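Local coordinates for ABC transporter, periplasmic substrate-binding protein (Thermotoga maritima, PDB 2HPG) that probably captures a solute in the periplasm for a tripartite ATP-independent (TRAP) transporter, as a thermophilic member of the DctP family of binding proteins, at residues M79-I84 against Q126-K131; I84-L89 against Q118-E123; K148-P153 against S220-F225; L202-V207 against Q274-K279. All blocks are in the same frame, centred on the assembly; numbering follows the deposited sequence. Where two conformers were deposited one is given.

Interaction 1 (M79-I84 against Q126-K131); sequences MYVKDI and QRFGIK
Tyr80 and Phe128 form an offset edge-to-face aromatic pair: an edge of the Tyr80 ring is turned toward the face of Phe128, with the centroids 5.5 Å apart and the planes at 69°. The same face of Phe128 receives a CH-pi contact, for CB of Tyr80 stands 3.7 Å from the centroid of the Phe128 ring, almost on its normal. With CG anti to the carbonyl carbon (chi1 -55°), the Phe128 ring reaches across to the loop at Tyr80. Apolar packing adds the Val81 branch CG2, 3.7 Å from Phe128 CE2, while Tyr80 CD1 lies 3.7 Å from Phe128 CD1. Were Phe128 an alanine, the edge of Tyr80 and Val81 CG2 would probably lose this shared surface, and a gap would be likely to open between loop and helix. No hydrogen bond joins the segments. Gly129, with positive phi, follows the helix and leads into strand 130-146, so this is aromatic packing of a loop against a helix-to-strand connection in a periplasmic binding protein fold.

Interaction 2 (I84-L89 against Q118-E123); sequences IGVMNL and QKWLKE
Buried apolar packing joins the 3-10 stretch that runs through residues 84-88 to helix 115-128, with the Trp120 indole and Ile84 at its centre. The indole lies flat against the backbone of the 3-10 stretch at Ile84: CA of Ile84 lies over its face, 4.2 Å from the centroid of the six-membered ring of Trp120, a CH-pi contact 23° off the normal. Ile84 CG1 approaches the same ring, 4.0 Å from Trp120 CE3. Because that branch extends anti to the backbone N (chi1 -164°), its terminal CD1 carries on to Leu121, meeting CD2 of that residue at 4.0 Å. Farther along the turn, Val86 CG1 makes a looser approach of 4.3 Å to Trp120 CH2. A serine in place of Trp120 would probably deprive the Ile84 backbone of its aromatic support and leave a gap between the turn and the helix. Ile84 also packs on Leu77 of helix 74-77, whereas Val86 and Trp120 both touch Leu314, so that helix 308-318 borders the contact as well.

Interaction 3 (K148-P153 against S220-F225); sequences KPIRKP and SETGHF
Residues 148-153 run as an irregular loop past strand 218-234, approaching most closely where the CA atoms of Ile150 and Ser220 are 5.7 Å apart. Beyond Ser220 the strand bends through an inverse gamma turn centred on Glu221, in which Thr222 N donates to Ser220 O at 2.9 Å. The one hydrogen bond across the contact runs from the backbone of the loop to a side chain: Ile150 N donates to Ser220 OG over 3.1 Å, at an N-H...O angle of 153°. That hydroxyl points to the loop, anti to its own carbonyl carbon (chi1 -46°). Ser220 also pairs through its backbone with Phe144, as strands 130-146 and 218-234 run antiparallel, and its side chain ties the loop that follows the first of these strands to the sheet of the binding-protein fold. Around the bond, CB of Ile150 packs 3.8 Å from CB of Ser220. The carbonyl O of Ile150 is buried here without a polar partner. Farther on, Ile150 CG2 comes within a loose 4.5 Å of Thr222 CG2. Thr222 directs its other branch back to its own strand, where OG1 hydrogen-bonds His224 ND1 at 2.7 Å, and the far nitrogen of that imidazole, NE2, pairs with Glu201.

Interaction 4 (L202-V207 against Q274-K279); sequences LTYANV and QKCIEK
The Tyr204 ring meets Cys276 at its edge rather than over a face: the sulfur SG of Cys276 lies practically in the ring plane, 5.3 Å from the Tyr204 centroid and 88° off the normal. The ring atom nearest the sulfur is Tyr204 CD1, at 4.0 Å from Cys276 SG. From the next turn of helix 204-209, Val207 brings up its CG1 branch, placed anti to the backbone N (chi1 171°), to 4.1 Å from the same sulfur. The carbonyl O of Tyr204 is likewise 3.9 Å from Cys276 SG, so a single thiol near the end of helix 243-278 meets ring, backbone and aliphatic branch of the short helix. Thr203 caps that helix at its N-cap position, its OG1 accepting from Asn206 N at 3.1 Å along a nearly straight bond of 164°. Two further ties reach the long helix outside the contact, since Glu269 accepts from the backbone N atoms of Tyr204 and Ala205. The hydroxyl of Tyr204 is hydrogen-bonded to Glu221, which also forms a salt bridge with Lys273. The chemistry is thus divided: a buried thiol meets the short helix by sulfur-aromatic and apolar contact, while hydrogen bonds to the capping Thr203 and to Glu269 are made at the helix's N-terminus.

In the fold
Interactions 1 and 2 are neighbours on helix 115-128 and share Ile84; they touch where Asp83 packs on Trp120 and Val81 on Glu123. Both are apolar and aromatic, but interaction 2 is buried whereas interaction 1 is partly open to the surface. Interactions 3 and 4 lie across the chain's centre from interaction 1, their own centres about 15 Å apart, and meet through Glu221 and Tyr204. Both are buried; interaction 3 relies on a serine-to-backbone hydrogen bond at a strand, interaction 4 on a thiol between two helices. Strands 130-146 and 218-234, neighbours in one sheet, connect interaction 1 with interaction 3, and Phe225 packs against Asn88 and Leu89 of interaction 2.

Interaction 1 (M79-I84 against Q126-K131)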
loop_
_atom_site.group_PDB
_atom_site.type_symbol
_atom_site.label_atom_id
_atom_site.label_comp_id
_atom_site.label_asym_id
_atom_site.label_seq_id
_atom_site.Cartn_x
_atom_site.Cartn_y
_atom_site.Cartn_z
HETATM N N MSE A 79 9.402 -10.339 0.388
HETATM C CA MSE A 79 10.787 -10.719 0.117
HETATM C C MSE A 79 11.306 -11.656 1.194
HETATM O O MSE A 79 12.241 -12.391 0.971
HETATM C CB MSE A 79 11.704 -9.499 0.098
HETATM C CG MSE A 79 11.496 -8.535 -1.045
HETATM SE SE MSE A 79 12.836 -7.094 -0.987
HETATM C CE MSE A 79 12.484 -6.408 -2.800
ATOM N N TYR A 80 10.698 -11.602 2.377
ATOM C CA TYR A 80 11.157 -12.348 3.543
ATOM C C TYR A 80 10.327 -13.595 3.778
ATOM O O TYR A 80 10.863 -14.702 3.680
ATOM C CB TYR A 80 11.187 -11.425 4.763
ATOM C CG TYR A 80 12.086 -10.259 4.471
ATOM C CD1 TYR A 80 13.467 -10.369 4.607
ATOM C CD2 TYR A 80 11.569 -9.080 3.961
ATOM C CE1 TYR A 80 14.293 -9.325 4.290
ATOM C CE2 TYR A 80 12.386 -8.040 3.631
ATOM C CZ TYR A 80 13.745 -8.159 3.797
ATOM O OH TYR A 80 14.542 -7.090 3.483
ATOM N N VAL A 81 9.036 -13.426 4.059
ATOM C CA VAL A 81 8.090 -14.544 4.091
ATOM C C VAL A 81 7.263 -14.486 2.801
ATOM O O VAL A 81 6.321 -13.708 2.701
ATOM C CB VAL A 81 7.177 -14.492 5.334
ATOM C CG1 VAL A 81 6.017 -15.505 5.208
ATOM C CG2 VAL A 81 7.977 -14.750 6.602
ATOM N N LYS A 82 7.639 -15.305 1.821
ATOM C CA LYS A 82 7.159 -15.171 0.442
ATOM C C LYS A 82 5.659 -14.943 0.304
ATOM O O LYS A 82 5.233 -14.042 -0.424
ATOM C CB LYS A 82 7.540 -16.392 -0.395
ATOM C CG LYS A 82 6.799 -16.473 -1.745
ATOM C CD LYS A 82 7.152 -17.713 -2.574
ATOM C CE LYS A 82 6.075 -18.781 -2.451
ATOM N NZ LYS A 82 6.185 -19.799 -3.535
ATOM N N ASP A 83 4.872 -15.765 0.989
ATOM C CA ASP A 83 3.441 -15.830 0.754
ATOM C C ASP A 83 2.661 -14.579 1.118
ATOM O O ASP A 83 1.603 -14.325 0.533
ATOM C CB ASP A 83 2.822 -17.002 1.518
ATOM C CG ASP A 83 3.130 -18.337 0.898
ATOM O OD1 ASP A 83 3.797 -18.405 -0.156
ATOM O OD2 ASP A 83 2.679 -19.341 1.486
ATOM N N ILE A 84 3.147 -13.810 2.084
ATOM C CA ILE A 84 2.440 -12.589 2.501
ATOM C C ILE A 84 2.366 -11.566 1.347
ATOM O O ILE A 84 1.491 -10.698 1.327
ATOM C CB ILE A 84 3.084 -11.958 3.760
ATOM C CG1 ILE A 84 2.131 -10.943 4.413
ATOM C CG2 ILE A 84 4.420 -11.311 3.434
ATOM C CD1 ILE A 84 2.563 -10.521 5.800
ATOM N N GLN A 126 9.651 -14.114 14.336
ATOM C CA GLN A 126 10.664 -15.075 14.787
ATOM C C GLN A 126 11.866 -15.177 13.859
ATOM O O GLN A 126 13.004 -15.066 14.310
ATOM C CB GLN A 126 10.050 -16.468 14.984
ATOM C CG GLN A 126 9.033 -16.512 16.105
ATOM C CD GLN A 126 8.441 -17.907 16.358
ATOM O OE1 GLN A 126 8.513 -18.809 15.510
ATOM N NE2 GLN A 126 7.839 -18.075 17.535
ATOM N N ARG A 127 11.634 -15.401 12.572
ATOM C CA ARG A 127 12.741 -15.552 11.632
ATOM C C ARG A 127 13.440 -14.244 11.284
ATOM O O ARG A 127 14.640 -14.251 10.998
ATOM C CB ARG A 127 12.279 -16.226 10.339
ATOM C CG ARG A 127 11.916 -17.689 10.520
ATOM C CD ARG A 127 11.273 -18.291 9.270
ATOM N NE ARG A 127 12.259 -18.602 8.232
ATOM C CZ ARG A 127 13.041 -19.689 8.209
ATOM N NH1 ARG A 127 12.996 -20.612 9.185
ATOM N NH2 ARG A 127 13.894 -19.856 7.197
ATOM N N PHE A 128 12.703 -13.132 11.280
ATOM C CA PHE A 128 13.238 -11.868 10.766
ATOM C C PHE A 128 13.190 -10.691 11.736
ATOM O O PHE A 128 13.702 -9.623 11.412
ATOM C CB PHE A 128 12.523 -11.488 9.459
ATOM C CG PHE A 128 12.574 -12.574 8.402
ATOM C CD1 PHE A 128 13.667 -12.677 7.538
ATOM C CD2 PHE A 128 11.546 -13.501 8.286
ATOM C CE1 PHE A 128 13.728 -13.684 6.566
ATOM C CE2 PHE A 128 11.597 -14.511 7.320
ATOM C CZ PHE A 128 12.688 -14.597 6.457
ATOM N N GLY A 129 12.599 -10.856 12.914
ATOM C CA GLY A 129 12.524 -9.752 13.871
ATOM C C GLY A 129 11.573 -8.620 13.506
ATOM O O GLY A 129 11.637 -7.535 14.104
ATOM N N ILE A 130 10.675 -8.868 12.546
ATOM C CA ILE A 130 9.721 -7.852 12.084
ATOM C C ILE A 130 8.382 -8.036 12.779
ATOM O O ILE A 130 7.766 -9.085 12.667
ATOM C CB ILE A 130 9.480 -7.949 10.568
ATOM C CG1 ILE A 130 10.783 -7.714 9.798
ATOM C CG2 ILE A 130 8.392 -6.941 10.120
ATOM C CD1 ILE A 130 10.734 -8.201 8.351
ATOM N N LYS A 131 7.943 -7.010 13.492
ATOM C CA LYS A 131 6.627 -6.987 14.100
ATOM C C LYS A 131 5.697 -6.110 13.242
ATOM O O LYS A 131 5.971 -4.919 13.032
ATOM C CB LYS A 131 6.727 -6.429 15.524
ATOM C CG LYS A 131 5.417 -6.118 16.230
ATOM C CD LYS A 131 4.602 -7.377 16.459
ATOM C CE LYS A 131 3.254 -7.053 17.039
ATOM N NZ LYS A 131 2.470 -8.292 17.291
#

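Interaction 2 (I84-L89 against Q118-E123)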
loop_
_atom_site.group_PDB
_atom_site.type_symbol
_atom_site.label_atom_id
_atom_site.label_comp_id
_atom_site.label_asym_id
_atom_site.label_seq_id
_atom_site.Cartn_x
_atom_site.Cartn_y
_atom_site.Cartn_z
ATOM N N ILE A 84 3.147 -13.810 2.084
ATOM C CA ILE A 84 2.440 -12.589 2.501
ATOM C C ILE A 84 2.366 -11.566 1.347
ATOM O O ILE A 84 1.491 -10.698 1.327
ATOM C CB ILE A 84 3.084 -11.958 3.760
ATOM C CG1 ILE A 84 2.131 -10.943 4.413
ATOM C CG2 ILE A 84 4.420 -11.311 3.434
ATOM C CD1 ILE A 84 2.563 -10.521 5.800
ATOM N N GLY A 85 3.293 -11.707 0.406
ATOM C CA GLY A 85 3.360 -10.935 -0.831
ATOM C C GLY A 85 2.163 -11.052 -1.761
ATOM O O GLY A 85 1.988 -10.216 -2.654
ATOM N N VAL A 86 1.319 -12.055 -1.536
ATOM C CA VAL A 86 0.073 -12.188 -2.281
ATOM C C VAL A 86 -0.823 -10.930 -2.148
ATOM O O VAL A 86 -1.619 -10.628 -3.054
ATOM C CB VAL A 86 -0.714 -13.482 -1.859
ATOM C CG1 VAL A 86 -1.362 -13.300 -0.530
ATOM C CG2 VAL A 86 -1.748 -13.851 -2.948
HETATM N N MSE A 87 -0.673 -10.189 -1.047
HETATM C CA MSE A 87 -1.527 -9.020 -0.792
HETATM C C MSE A 87 -1.142 -7.747 -1.578
HETATM O O MSE A 87 -1.814 -6.721 -1.439
HETATM C CB MSE A 87 -1.592 -8.730 0.702
HETATM C CG MSE A 87 -1.960 -9.966 1.512
HETATM SE SE MSE A 87 -2.432 -9.651 3.337
HETATM C CE MSE A 87 -3.316 -7.927 3.182
ATOM N N ASN A 88 -0.101 -7.822 -2.401
ATOM C CA ASN A 88 0.296 -6.705 -3.289
ATOM C C ASN A 88 0.100 -7.050 -4.764
ATOM O O ASN A 88 0.525 -6.305 -5.665
ATOM C CB ASN A 88 1.761 -6.294 -3.036
ATOM C CG ASN A 88 1.950 -4.774 -2.992
ATOM O OD1 ASN A 88 1.676 -4.077 -3.963
ATOM N ND2 ASN A 88 2.366 -4.267 -1.856
ATOM N N LEU A 89 -0.552 -8.177 -5.017
ATOM C CA LEU A 89 -0.789 -8.605 -6.375
ATOM C C LEU A 89 -2.100 -8.027 -6.932
ATOM O O LEU A 89 -3.039 -7.692 -6.181
ATOM C CB LEU A 89 -0.732 -10.144 -6.475
ATOM C CG LEU A 89 0.679 -10.729 -6.495
ATOM C CD1 LEU A 89 0.603 -12.233 -6.643
ATOM C CD2 LEU A 89 1.497 -10.159 -7.617
ATOM N N GLN A 118 -1.900 -15.200 10.796
ATOM C CA GLN A 118 -1.215 -15.295 12.083
ATOM C C GLN A 118 0.082 -16.101 11.977
ATOM O O GLN A 118 1.093 -15.748 12.601
ATOM C CB GLN A 118 -2.141 -15.848 13.154
ATOM C CG GLN A 118 -3.129 -14.799 13.644
ATOM C CD GLN A 118 -4.313 -15.402 14.363
ATOM O OE1 GLN A 118 -4.360 -16.617 14.614
ATOM N NE2 GLN A 118 -5.290 -14.561 14.691
ATOM N N LYS A 119 0.072 -17.151 11.161
ATOM C CA LYS A 119 1.287 -17.902 10.901
ATOM C C LYS A 119 2.359 -17.004 10.284
ATOM O O LYS A 119 3.457 -16.881 10.820
ATOM C CB LYS A 119 1.029 -19.090 9.977
ATOM C CG LYS A 119 2.302 -19.833 9.586
ATOM C CD LYS A 119 2.032 -21.039 8.719
ATOM C CE LYS A 119 1.835 -20.640 7.262
ATOM N NZ LYS A 119 1.372 -21.783 6.409
ATOM N N TRP A 120 2.039 -16.379 9.155
ATOM C CA TRP A 120 3.008 -15.541 8.436
ATOM C C TRP A 120 3.600 -14.463 9.323
ATOM O O TRP A 120 4.772 -14.147 9.189
ATOM C CB TRP A 120 2.352 -14.842 7.239
ATOM C CG TRP A 120 1.885 -15.752 6.162
ATOM C CD1 TRP A 120 2.354 -16.996 5.883
ATOM C CD2 TRP A 120 0.881 -15.469 5.180
ATOM N NE1 TRP A 120 1.692 -17.518 4.802
ATOM C CE2 TRP A 120 0.782 -16.601 4.350
ATOM C CE3 TRP A 120 0.051 -14.376 4.931
ATOM C CZ2 TRP A 120 -0.124 -16.675 3.280
ATOM C CZ3 TRP A 120 -0.844 -14.441 3.874
ATOM C CH2 TRP A 120 -0.918 -15.582 3.055
ATOM N N LEU A 121 2.777 -13.890 10.202
ATOM C CA LEU A 121 3.205 -12.797 11.068
ATOM C C LEU A 121 4.121 -13.285 12.180
ATOM O O LEU A 121 4.971 -12.537 12.661
ATOM C CB LEU A 121 2.001 -12.074 11.674
ATOM C CG LEU A 121 1.077 -11.383 10.673
ATOM C CD1 LEU A 121 -0.072 -10.679 11.407
ATOM C CD2 LEU A 121 1.861 -10.425 9.774
ATOM N N LYS A 122 3.924 -14.532 12.596
ATOM C CA LYS A 122 4.787 -15.167 13.580
ATOM C C LYS A 122 6.139 -15.507 12.971
ATOM O O LYS A 122 7.149 -15.401 13.650
ATOM C CB LYS A 122 4.136 -16.441 14.109
ATOM C CG LYS A 122 4.860 -17.065 15.285
ATOM C CD LYS A 122 4.001 -18.151 15.921
ATOM C CE LYS A 122 4.673 -18.811 17.113
ATOM N NZ LYS A 122 3.738 -19.772 17.771
ATOM N N GLU A 123 6.148 -15.922 11.702
ATOM C CA GLU A 123 7.387 -16.181 10.958
ATOM C C GLU A 123 8.182 -14.904 10.709
ATOM O O GLU A 123 9.404 -14.924 10.747
ATOM C CB GLU A 123 7.099 -16.858 9.614
ATOM C CG GLU A 123 6.483 -18.249 9.747
ATOM C CD GLU A 123 6.024 -18.881 8.422
ATOM O OE1 GLU A 123 6.163 -18.264 7.338
ATOM O OE2 GLU A 123 5.516 -20.026 8.483
#

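Interaction 3 (K148-P153 against S220-F225)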
loop_
_atom_site.group_PDB
_atom_site.type_symbol
_atom_site.label_atom_id
_atom_site.label_comp_id
_atom_site.label_asym_id
_atom_site.label_seq_id
_atom_site.Cartn_x
_atom_site.Cartn_y
_atom_site.Cartn_z
ATOM N N LYS A 148 -3.576 7.074 -23.902
ATOM C CA LYS A 148 -4.363 6.154 -24.712
ATOM C C LYS A 148 -5.378 5.520 -23.775
ATOM O O LYS A 148 -4.996 5.046 -22.709
ATOM C CB LYS A 148 -3.432 5.087 -25.290
ATOM C CG LYS A 148 -4.112 3.970 -26.027
ATOM C CD LYS A 148 -3.095 2.888 -26.414
ATOM C CE LYS A 148 -3.776 1.706 -27.039
ATOM N NZ LYS A 148 -2.788 0.628 -27.360
ATOM N N PRO A 149 -6.680 5.527 -24.128
ATOM C CA PRO A 149 -7.645 4.873 -23.230
ATOM C C PRO A 149 -7.360 3.380 -23.070
ATOM O O PRO A 149 -6.983 2.743 -24.036
ATOM C CB PRO A 149 -8.987 5.042 -23.937
ATOM C CG PRO A 149 -8.758 5.865 -25.113
ATOM C CD PRO A 149 -7.320 6.126 -25.304
ATOM N N ILE A 150 -7.558 2.848 -21.865
ATOM C CA ILE A 150 -7.320 1.430 -21.581
ATOM C C ILE A 150 -8.663 0.829 -21.157
ATOM O O ILE A 150 -9.194 1.151 -20.096
ATOM C CB ILE A 150 -6.242 1.237 -20.459
ATOM C CG1 ILE A 150 -4.916 1.926 -20.822
ATOM C CG2 ILE A 150 -6.070 -0.261 -20.094
ATOM C CD1 ILE A 150 -4.294 1.531 -22.172
ATOM N N ARG A 151 -9.232 -0.005 -22.024
ATOM C CA ARG A 151 -10.517 -0.664 -21.768
ATOM C C ARG A 151 -10.434 -2.184 -21.695
ATOM O O ARG A 151 -11.327 -2.817 -21.139
ATOM C CB ARG A 151 -11.511 -0.313 -22.868
ATOM C CG ARG A 151 -11.774 1.175 -23.011
ATOM C CD ARG A 151 -12.906 1.440 -23.965
ATOM N NE ARG A 151 -13.225 2.864 -24.017
ATOM C CZ ARG A 151 -12.598 3.760 -24.770
ATOM N NH1 ARG A 151 -11.600 3.413 -25.565
ATOM N NH2 ARG A 151 -12.987 5.025 -24.730
ATOM N N LYS A 152 -9.384 -2.745 -22.283
ATOM C CA LYS A 152 -9.116 -4.189 -22.299
ATOM C C LYS A 152 -7.590 -4.409 -22.258
ATOM O O LYS A 152 -6.830 -3.511 -22.600
ATOM C CB LYS A 152 -9.674 -4.812 -23.583
ATOM C CG LYS A 152 -9.083 -4.192 -24.839
ATOM C CD LYS A 152 -9.737 -4.695 -26.108
ATOM C CE LYS A 152 -9.387 -3.805 -27.291
ATOM N NZ LYS A 152 -9.114 -4.678 -28.468
ATOM N N PRO A 153 -7.135 -5.598 -21.825
ATOM C CA PRO A 153 -5.703 -5.888 -21.749
ATOM C C PRO A 153 -4.898 -5.547 -23.000
ATOM O O PRO A 153 -3.795 -5.040 -22.897
ATOM C CB PRO A 153 -5.678 -7.398 -21.475
ATOM C CG PRO A 153 -6.898 -7.641 -20.705
ATOM C CD PRO A 153 -7.941 -6.715 -21.295
ATOM N N SER A 220 -7.881 5.533 -16.653
ATOM C CA SER A 220 -8.738 4.396 -16.956
ATOM C C SER A 220 -8.893 3.540 -15.707
ATOM O O SER A 220 -7.900 3.032 -15.160
ATOM C CB SER A 220 -8.156 3.554 -18.089
ATOM O OG SER A 220 -7.704 4.346 -19.171
ATOM N N GLU A 221 -10.140 3.393 -15.253
ATOM C CA GLU A 221 -10.438 2.886 -13.930
ATOM C C GLU A 221 -10.479 1.364 -13.839
ATOM O O GLU A 221 -11.511 0.757 -13.508
ATOM C CB GLU A 221 -11.730 3.498 -13.405
ATOM C CG GLU A 221 -11.615 4.990 -13.086
ATOM C CD GLU A 221 -12.809 5.491 -12.343
ATOM O OE1 GLU A 221 -13.856 4.830 -12.425
ATOM O OE2 GLU A 221 -12.733 6.549 -11.700
ATOM N N THR A 222 -9.320 0.766 -14.091
ATOM C CA THR A 222 -9.140 -0.667 -13.982
ATOM C C THR A 222 -9.146 -1.109 -12.527
ATOM O O THR A 222 -9.450 -2.265 -12.257
ATOM C CB THR A 222 -7.838 -1.117 -14.599
ATOM O OG1 THR A 222 -6.793 -0.245 -14.169
ATOM C CG2 THR A 222 -7.918 -1.104 -16.130
ATOM N N GLY A 223 -8.794 -0.208 -11.605
ATOM C CA GLY A 223 -8.806 -0.502 -10.166
ATOM C C GLY A 223 -8.019 -1.778 -9.841
ATOM O O GLY A 223 -8.412 -2.576 -8.983
ATOM N N HIS A 224 -6.906 -1.952 -10.537
ATOM C CA HIS A 224 -6.128 -3.198 -10.522
ATOM C C HIS A 224 -5.283 -3.447 -9.246
ATOM O O HIS A 224 -4.898 -4.596 -8.995
ATOM C CB HIS A 224 -5.231 -3.252 -11.763
ATOM C CG HIS A 224 -4.327 -2.067 -11.886
ATOM N ND1 HIS A 224 -4.661 -0.948 -12.614
ATOM C CD2 HIS A 224 -3.131 -1.799 -11.316
ATOM C CE1 HIS A 224 -3.704 -0.047 -12.497
ATOM N NE2 HIS A 224 -2.756 -0.537 -11.721
ATOM N N PHE A 225 -4.978 -2.401 -8.465
ATOM C CA PHE A 225 -4.385 -2.563 -7.134
ATOM C C PHE A 225 -5.201 -1.803 -6.107
ATOM O O PHE A 225 -5.685 -0.704 -6.372
ATOM C CB PHE A 225 -2.954 -2.006 -7.017
ATOM C CG PHE A 225 -1.928 -2.678 -7.872
ATOM C CD1 PHE A 225 -1.676 -4.033 -7.770
ATOM C CD2 PHE A 225 -1.145 -1.929 -8.713
ATOM C CE1 PHE A 225 -0.713 -4.615 -8.543
ATOM C CE2 PHE A 225 -0.186 -2.499 -9.488
ATOM C CZ PHE A 225 0.044 -3.847 -9.409
#

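Interaction 4 (L202-V207 against Q274-K279)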
loop_
_atom_site.group_PDB
_atom_site.type_symbol
_atom_site.label_atom_id
_atom_site.label_comp_id
_atom_site.label_asym_id
_atom_site.label_seq_id
_atom_site.Cartn_x
_atom_site.Cartn_y
_atom_site.Cartn_z
ATOM N N LEU A 202 -1.633 4.804 -10.823
ATOM C CA LEU A 202 -1.567 5.629 -9.618
ATOM C C LEU A 202 -2.966 5.885 -9.077
ATOM O O LEU A 202 -3.952 5.564 -9.712
ATOM C CB LEU A 202 -0.914 6.987 -9.944
ATOM C CG LEU A 202 0.567 7.004 -10.343
ATOM C CD1 LEU A 202 0.981 8.402 -10.839
ATOM C CD2 LEU A 202 1.512 6.561 -9.220
ATOM N N THR A 203 -3.041 6.481 -7.889
ATOM C CA THR A 203 -4.283 7.012 -7.366
ATOM C C THR A 203 -4.516 8.425 -7.917
ATOM O O THR A 203 -3.598 9.031 -8.439
ATOM C CB THR A 203 -4.191 7.136 -5.862
ATOM O OG1 THR A 203 -3.212 8.123 -5.556
ATOM C CG2 THR A 203 -3.789 5.788 -5.248
ATOM N N TYR A 204 -5.744 8.936 -7.790
ATOM C CA TYR A 204 -6.070 10.281 -8.260
ATOM C C TYR A 204 -5.291 11.351 -7.472
ATOM O O TYR A 204 -4.899 12.377 -8.022
ATOM C CB TYR A 204 -7.583 10.529 -8.146
ATOM C CG TYR A 204 -8.447 9.926 -9.264
ATOM C CD1 TYR A 204 -8.561 10.557 -10.487
ATOM C CD2 TYR A 204 -9.172 8.745 -9.071
ATOM C CE1 TYR A 204 -9.373 10.071 -11.462
ATOM C CE2 TYR A 204 -9.987 8.238 -10.072
ATOM C CZ TYR A 204 -10.066 8.902 -11.270
ATOM O OH TYR A 204 -10.848 8.439 -12.316
ATOM N N ALA A 205 -5.079 11.126 -6.179
ATOM C CA ALA A 205 -4.255 12.034 -5.352
ATOM C C ALA A 205 -2.832 12.136 -5.897
ATOM O O ALA A 205 -2.286 13.227 -6.021
ATOM C CB ALA A 205 -4.229 11.552 -3.898
ATOM N N ASN A 206 -2.232 10.990 -6.215
ATOM C CA ASN A 206 -0.875 10.961 -6.785
ATOM C C ASN A 206 -0.851 11.743 -8.089
ATOM O O ASN A 206 0.049 12.555 -8.336
ATOM C CB ASN A 206 -0.440 9.529 -7.142
ATOM C CG ASN A 206 -0.213 8.623 -5.939
ATOM O OD1 ASN A 206 0.054 9.071 -4.819
ATOM N ND2 ASN A 206 -0.325 7.323 -6.173
ATOM N N VAL A 207 -1.825 11.469 -8.953
ATOM C CA VAL A 207 -1.878 12.121 -10.266
ATOM C C VAL A 207 -2.075 13.620 -10.091
ATOM O O VAL A 207 -1.392 14.422 -10.727
ATOM C CB VAL A 207 -3.003 11.558 -11.153
ATOM C CG1 VAL A 207 -3.164 12.410 -12.438
ATOM C CG2 VAL A 207 -2.727 10.076 -11.493
ATOM N N GLN A 274 -12.602 14.627 -9.124
ATOM C CA GLN A 274 -13.251 15.860 -9.587
ATOM C C GLN A 274 -12.240 16.921 -9.961
ATOM O O GLN A 274 -12.436 17.643 -10.963
ATOM C CB GLN A 274 -14.193 16.452 -8.515
ATOM C CG GLN A 274 -15.372 15.607 -8.101
ATOM C CD GLN A 274 -16.212 15.089 -9.242
ATOM O OE1 GLN A 274 -15.758 14.270 -10.034
ATOM N NE2 GLN A 274 -17.469 15.527 -9.307
ATOM N N LYS A 275 -11.182 17.061 -9.163
ATOM C CA LYS A 275 -10.127 18.037 -9.492
ATOM C C LYS A 275 -9.410 17.669 -10.772
ATOM O O LYS A 275 -9.046 18.537 -11.542
ATOM C CB LYS A 275 -9.113 18.156 -8.355
ATOM C CG LYS A 275 -9.647 18.897 -7.155
ATOM C CD LYS A 275 -8.779 18.748 -5.966
ATOM C CE LYS A 275 -9.009 19.901 -4.986
ATOM N NZ LYS A 275 -8.595 19.549 -3.594
ATOM N N CYS A 276 -9.200 16.381 -11.014
ATOM C CA CYS A 276 -8.522 15.932 -12.236
ATOM C C CYS A 276 -9.376 16.189 -13.478
ATOM O O CYS A 276 -8.878 16.609 -14.526
ATOM C CB CYS A 276 -8.174 14.437 -12.157
ATOM S SG CYS A 276 -6.721 14.018 -11.105
ATOM N N ILE A 277 -10.665 15.893 -13.363
ATOM C CA ILE A 277 -11.646 16.233 -14.396
ATOM C C ILE A 277 -11.594 17.727 -14.671
ATOM O O ILE A 277 -11.493 18.147 -15.814
ATOM C CB ILE A 277 -13.073 15.794 -13.990
ATOM C CG1 ILE A 277 -13.182 14.270 -14.019
ATOM C CG2 ILE A 277 -14.126 16.355 -14.954
ATOM C CD1 ILE A 277 -14.538 13.733 -13.562
ATOM N N GLU A 278 -11.592 18.525 -13.618
ATOM C CA GLU A 278 -11.482 19.977 -13.766
ATOM C C GLU A 278 -10.155 20.474 -14.366
ATOM O O GLU A 278 -10.068 21.620 -14.805
ATOM C CB GLU A 278 -11.755 20.631 -12.420
ATOM C CG GLU A 278 -13.196 20.393 -11.987
ATOM C CD GLU A 278 -13.424 20.417 -10.491
ATOM O OE1 GLU A 278 -12.484 20.647 -9.698
ATOM O OE2 GLU A 278 -14.584 20.179 -10.099
ATOM N N LYS A 279 -9.129 19.625 -14.379
ATOM C CA LYS A 279 -7.854 19.944 -15.025
ATOM C C LYS A 279 -7.778 19.364 -16.417
ATOM O O LYS A 279 -6.758 19.470 -17.077
ATOM C CB LYS A 279 -6.672 19.459 -14.171
ATOM C CG LYS A 279 -6.527 20.200 -12.874
ATOM C CD LYS A 279 -6.052 21.638 -13.122
ATOM C CE LYS A 279 -5.943 22.413 -11.829
ATOM N NZ LYS A 279 -5.276 23.740 -12.023
#